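Amino acid ABC transporter, periplasmic amino acid-binding protein, putative (Streptococcus pneumoniae, PDB 4I62) binds L-arginine and probably delivers it, as a membrane-anchored lipoprotein, to an ABC transporter for amino acid uptake. Local coordinates at residues 128-133 / 194-199; 154-159 / 178-183. One frame throughout, in Å; residues are numbered along the deposited sequence.

Both contacts belong to the same lobe and meet at strand 194-198, which pairs antiparallel with 126-135 in contact 1 and runs parallel to 152-156, the strand of contact 2. Contact 1 is sheet pairing, with backbone bonds and apolar side chains toward the Ile-133/Val-195 end; it is partly buried, with lysine and glutamate side chains at the other, where strand 194-198 ends. Contact 2 is smaller and buried, joining a strand end to the start of helix 180-188 through one side-chain amide and a leucine. Phe-197 of contact 1 packs on Asn-180 of contact 2. Both contacts reach the bound arginine, contact 1 at its amino group through Glu-198 and contact 2 at its guanidinium through Gln-156.

Contact 1 (128-133 / 194-199); sequences AKNKLI and AVIFEE. With ARG (arginine), chain B.
The carbonyl oxygen of Lys-129 takes a hydrogen bond from Glu-199 N, 2.8 Å away. Glu-198 CA adds a CA-H...O contact to Lys-129 O at 3.4 Å. Farther along, two antiparallel hydrogen-bonded pairs, Lys-131 with Phe-197 and Ile-133 with Val-195, each exchange both N-H...O bonds. At the tip of strand 194-198, which leads straight into helix 199-208, Glu-198 directs its carboxylate into the ligand cleft. Its OE1 accepts from the amino N of the bound arginine at 2.9 Å, OE2 from the same nitrogen more weakly, and Tyr-227 OH also bonds OE1. Asn-130 lies alongside, its amide plane 23° from that carboxylate and its OD1 3.5 Å from Glu-198 CG; Gln-161 NE2 bonds Asn-130 OD1 and, weakly, Glu-198 OE2. A carboxylate at a strand end holding the ligand's alpha-amino group fits the type II periplasmic binding protein fold, in which the amino acid sits between two alpha/beta lobes. One sheet face carries Ile-133, Val-195 and Phe-197 against helices 180-188 and 199-208. There Ile-133 CG2 meets Phe-197 CD2 obliquely at 3.8 Å, while Val-195 CG1 lies over one face of the ring, toward its rim. On the reverse face Leu-132 CD2 touches Ile-196 CG1 at 3.7 Å, and Ile-196 packs on helix 160-168. Lys-131 bends at chi2 (-71°), which sets CD; the chain runs beside Glu-199, and Lys-131 CE lies 3.7 Å from Glu-199 CD. Lys-131 NZ remains 4.4 Å from Glu-199 OE2, too far for a salt bridge, and a water joins the two; another water links Lys-129 N to Glu-199 OE1.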
# COMPACT_ATOMS: atom_id res chain seq x y z
N ALA A 128 -3.13 -6.36 7.63
CA ALA A 128 -3.93 -5.15 7.81
C ALA A 128 -5.42 -5.43 7.87
O ALA A 128 -5.87 -6.46 7.36
CB ALA A 128 -3.64 -4.15 6.67
N LYS A 129 -6.17 -4.57 8.58
CA LYS A 129 -7.63 -4.51 8.49
C LYS A 129 -8.03 -3.31 7.63
O LYS A 129 -7.34 -2.29 7.58
CB LYS A 129 -8.31 -4.37 9.87
CG LYS A 129 -8.11 -5.57 10.80
CD LYS A 129 -8.80 -5.36 12.13
CE LYS A 129 -8.73 -6.61 13.00
NZ LYS A 129 -9.37 -6.37 14.33
N ASN A 130 -9.18 -3.40 6.97
CA ASN A 130 -9.75 -2.29 6.23
C ASN A 130 -10.61 -1.39 7.11
O ASN A 130 -11.35 -1.88 7.96
CB ASN A 130 -10.55 -2.82 5.04
CG ASN A 130 -9.62 -3.38 3.99
OD1 ASN A 130 -8.95 -2.63 3.32
ND2 ASN A 130 -9.48 -4.71 3.95
N LYS A 131 -10.51 -0.09 6.88
CA LYS A 131 -11.25 0.93 7.62
C LYS A 131 -11.83 1.95 6.66
O LYS A 131 -11.51 1.92 5.45
CB LYS A 131 -10.35 1.65 8.63
CG LYS A 131 -9.67 0.75 9.62
CD LYS A 131 -10.66 0.21 10.59
CE LYS A 131 -9.97 -0.23 11.85
NZ LYS A 131 -10.98 -0.36 12.93
N LEU A 132 -12.67 2.84 7.19
CA LEU A 132 -13.11 4.03 6.44
C LEU A 132 -12.51 5.25 7.06
O LEU A 132 -12.55 5.42 8.30
CB LEU A 132 -14.59 4.29 6.50
CG LEU A 132 -15.54 3.26 5.92
CD1 LEU A 132 -16.96 3.90 6.14
CD2 LEU A 132 -15.28 2.99 4.45
N ILE A 133 -12.02 6.14 6.21
CA ILE A 133 -11.76 7.51 6.61
C ILE A 133 -12.92 8.39 6.12
O ILE A 133 -13.43 8.22 5.01
CB ILE A 133 -10.36 8.00 6.13
CG1 ILE A 133 -10.00 9.38 6.72
CG2 ILE A 133 -10.21 7.97 4.63
CD1 ILE A 133 -8.53 9.74 6.48
N ALA A 194 -16.98 8.80 2.10
CA ALA A 194 -16.05 7.91 2.81
C ALA A 194 -15.07 7.37 1.81
O ALA A 194 -15.39 7.24 0.61
CB ALA A 194 -16.80 6.74 3.45
N VAL A 195 -13.87 7.04 2.29
CA VAL A 195 -12.86 6.35 1.48
C VAL A 195 -12.41 5.12 2.24
O VAL A 195 -12.17 5.17 3.46
CB VAL A 195 -11.66 7.27 1.17
CG1 VAL A 195 -10.57 6.52 0.41
CG2 VAL A 195 -12.12 8.49 0.40
N ILE A 196 -12.27 3.99 1.54
CA ILE A 196 -11.79 2.76 2.14
C ILE A 196 -10.27 2.69 2.08
O ILE A 196 -9.70 2.72 0.97
CB ILE A 196 -12.37 1.50 1.45
CG1 ILE A 196 -13.89 1.59 1.27
CG2 ILE A 196 -11.96 0.24 2.18
CD1 ILE A 196 -14.47 0.42 0.50
N PHE A 197 -9.60 2.57 3.22
CA PHE A 197 -8.16 2.38 3.26
C PHE A 197 -7.81 1.39 4.36
O PHE A 197 -8.47 1.32 5.40
CB PHE A 197 -7.39 3.68 3.63
CG PHE A 197 -7.25 4.71 2.54
CD1 PHE A 197 -6.84 4.40 1.27
CD2 PHE A 197 -7.52 6.04 2.83
CE1 PHE A 197 -6.71 5.41 0.28
CE2 PHE A 197 -7.36 7.03 1.87
CZ PHE A 197 -6.95 6.72 0.61
N GLU A 198 -6.72 0.66 4.15
CA GLU A 198 -6.16 -0.17 5.22
C GLU A 198 -5.76 0.71 6.42
O GLU A 198 -5.30 1.85 6.25
CB GLU A 198 -5.00 -0.99 4.67
CG GLU A 198 -5.55 -2.13 3.78
CD GLU A 198 -4.71 -2.54 2.57
OE1 GLU A 198 -3.89 -1.72 2.06
OE2 GLU A 198 -4.92 -3.66 2.07
N GLU A 199 -5.92 0.16 7.61
CA GLU A 199 -5.85 0.90 8.86
C GLU A 199 -4.62 1.83 9.00
O GLU A 199 -4.80 3.00 9.35
CB GLU A 199 -5.97 -0.05 10.05
CG GLU A 199 -6.00 0.69 11.38
CD GLU A 199 -6.37 -0.20 12.57
OE1 GLU A 199 -6.29 -1.45 12.45
OE2 GLU A 199 -6.66 0.34 13.67
N ARG B . -3.13 -3.19 -0.34
CA ARG B . -3.92 -2.69 -1.50
C ARG B . -3.71 -3.57 -2.73
O ARG B . -2.71 -4.32 -2.79
CB ARG B . -3.63 -1.23 -1.77
CG ARG B . -2.15 -0.93 -1.98
CD ARG B . -1.93 0.47 -2.53
NE ARG B . -0.52 0.82 -2.43
CZ ARG B . 0.01 1.95 -2.85
NH1 ARG B . 1.31 2.16 -2.72
NH2 ARG B . -0.77 2.88 -3.41
OXT ARG B . -4.56 -3.46 -3.67
O HOH W 1 -4.82 -3.26 10.92
O HOH W 2 -8.85 -1.11 14.77

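Contact 2 (154-159 / 178-183); sequences GAQKGS and PKNGNL. With ARG (arginine), chain B.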
# COMPACT_ATOMS: atom_id res chain seq x y z
N GLY A 154 -15.26 6.16 -2.05
CA GLY A 154 -14.07 6.12 -2.87
C GLY A 154 -13.10 5.02 -2.50
O GLY A 154 -13.02 4.58 -1.36
N ALA A 155 -12.29 4.65 -3.50
CA ALA A 155 -11.18 3.72 -3.33
C ALA A 155 -10.17 3.95 -4.43
O ALA A 155 -10.49 4.51 -5.48
CB ALA A 155 -11.66 2.26 -3.36
N GLN A 156 -8.94 3.48 -4.21
CA GLN A 156 -7.89 3.66 -5.20
C GLN A 156 -8.05 2.69 -6.36
O GLN A 156 -8.25 1.48 -6.18
CB GLN A 156 -6.50 3.53 -4.56
CG GLN A 156 -5.38 3.79 -5.61
CD GLN A 156 -3.97 3.84 -5.06
OE1 GLN A 156 -3.57 2.99 -4.27
NE2 GLN A 156 -3.20 4.81 -5.48
N LYS A 157 -7.94 3.22 -7.57
CA LYS A 157 -8.01 2.39 -8.76
C LYS A 157 -6.94 1.31 -8.75
O LYS A 157 -5.75 1.60 -8.50
CB LYS A 157 -7.86 3.24 -10.00
CG LYS A 157 -8.31 2.55 -11.28
CD LYS A 157 -7.95 3.37 -12.53
CE LYS A 157 -8.57 2.81 -13.79
NZ LYS A 157 -8.22 1.38 -13.97
N GLY A 158 -7.35 0.06 -9.01
CA GLY A 158 -6.41 -1.06 -9.03
C GLY A 158 -6.21 -1.73 -7.69
O GLY A 158 -5.47 -2.71 -7.62
N SER A 159 -6.85 -1.21 -6.64
CA SER A 159 -6.65 -1.78 -5.30
C SER A 159 -7.68 -2.84 -4.96
O SER A 159 -8.79 -2.88 -5.53
CB SER A 159 -6.72 -0.66 -4.25
OG SER A 159 -8.05 -0.18 -4.07
N PRO A 178 -7.10 7.17 -9.50
CA PRO A 178 -5.72 6.69 -9.50
C PRO A 178 -4.94 7.11 -8.28
O PRO A 178 -4.16 6.29 -7.79
CB PRO A 178 -5.12 7.31 -10.78
CG PRO A 178 -6.27 7.42 -11.68
CD PRO A 178 -7.47 7.73 -10.81
N LYS A 179 -5.11 8.34 -7.79
CA LYS A 179 -4.24 8.87 -6.74
C LYS A 179 -4.90 8.94 -5.38
O LYS A 179 -6.01 9.51 -5.25
CB LYS A 179 -3.79 10.28 -7.11
CG LYS A 179 -2.98 10.36 -8.39
CD LYS A 179 -2.42 11.76 -8.64
CE LYS A 179 -1.56 11.80 -9.91
NZ LYS A 179 -1.03 13.16 -10.21
N ASN A 180 -4.23 8.45 -4.34
CA ASN A 180 -4.80 8.53 -2.98
C ASN A 180 -5.00 9.96 -2.53
O ASN A 180 -5.98 10.27 -1.83
CB ASN A 180 -3.94 7.77 -2.00
CG ASN A 180 -3.99 6.28 -2.23
OD1 ASN A 180 -5.05 5.73 -2.55
ND2 ASN A 180 -2.86 5.59 -2.05
N GLY A 181 -4.09 10.86 -2.89
CA GLY A 181 -4.28 12.25 -2.51
C GLY A 181 -5.55 12.85 -3.09
O GLY A 181 -6.18 13.74 -2.50
N ASN A 182 -5.94 12.40 -4.28
CA ASN A 182 -7.16 12.91 -4.87
C ASN A 182 -8.41 12.36 -4.18
O ASN A 182 -9.42 13.05 -4.11
CB ASN A 182 -7.15 12.70 -6.38
CG ASN A 182 -6.14 13.61 -7.09
OD1 ASN A 182 -5.76 14.66 -6.56
ND2 ASN A 182 -5.74 13.24 -8.30
N LEU A 183 -8.32 11.15 -3.64
CA LEU A 183 -9.42 10.62 -2.81
C LEU A 183 -9.57 11.47 -1.57
O LEU A 183 -10.70 11.78 -1.14
CB LEU A 183 -9.14 9.16 -2.41
CG LEU A 183 -9.28 8.17 -3.58
CD1 LEU A 183 -8.64 6.80 -3.26
CD2 LEU A 183 -10.74 7.98 -3.97
N ARG B . -3.13 -3.19 -0.34
CA ARG B . -3.92 -2.69 -1.50
C ARG B . -3.71 -3.57 -2.73
O ARG B . -2.71 -4.32 -2.79
CB ARG B . -3.63 -1.23 -1.77
CG ARG B . -2.15 -0.93 -1.98
CD ARG B . -1.93 0.47 -2.53
NE ARG B . -0.52 0.82 -2.43
CZ ARG B . 0.01 1.95 -2.85
NH1 ARG B . 1.31 2.16 -2.72
NH2 ARG B . -0.77 2.88 -3.41
OXT ARG B . -4.56 -3.46 -3.67
O HOH W 3 -4.59 2.92 -1.83
O HOH W 4 -3.94 3.64 -9.09
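A buried strand-to-helix contact joins Gln-156, at the end of strand 152-156, to Pro-178, in the loop just before helix 180-188, and to Asn-180 in its first turn, with Leu-183 packing one turn farther on. Gln-156 NE2 donates to Pro-178 O at 2.9 Å, the acceptor close to the amide plane; Asn-46 OD1 receives a second bond from NE2. With CG anti to the backbone N (chi1 -177°) and the chain extended beyond it, the amide reaches past Asn-180, whose side chain crosses it at about a right angle. The two bonds from NE2 fix the flip of the Gln-156 amide and leave OE1 facing the ligand, where it accepts from NH2 of the bound arginine at 2.9 Å. Asn-180 OD1 lies 3.3 Å from Gln-156 CD, and Asn-180 is held by its own bond from ND2 to Asp-48 O. A water donates to both Gln-156 OE1 and Asn-180 OD1. Leu-183 CD1 presses on the backbone at Ala-155 C, 3.4 Å away, and its CD2 lies 4.0 Å from Gly-154 CA. A type II turn runs from Gln-156 to Ser-159, whose OG accompanies its own N in bonding Gln-156 O. Parallel strands joined by beta-alpha-beta crossovers, with strand C-termini and the helix starts after them lining the cleft, are characteristic of the type II periplasmic binding protein lobe, here at its arginine guanidinium site.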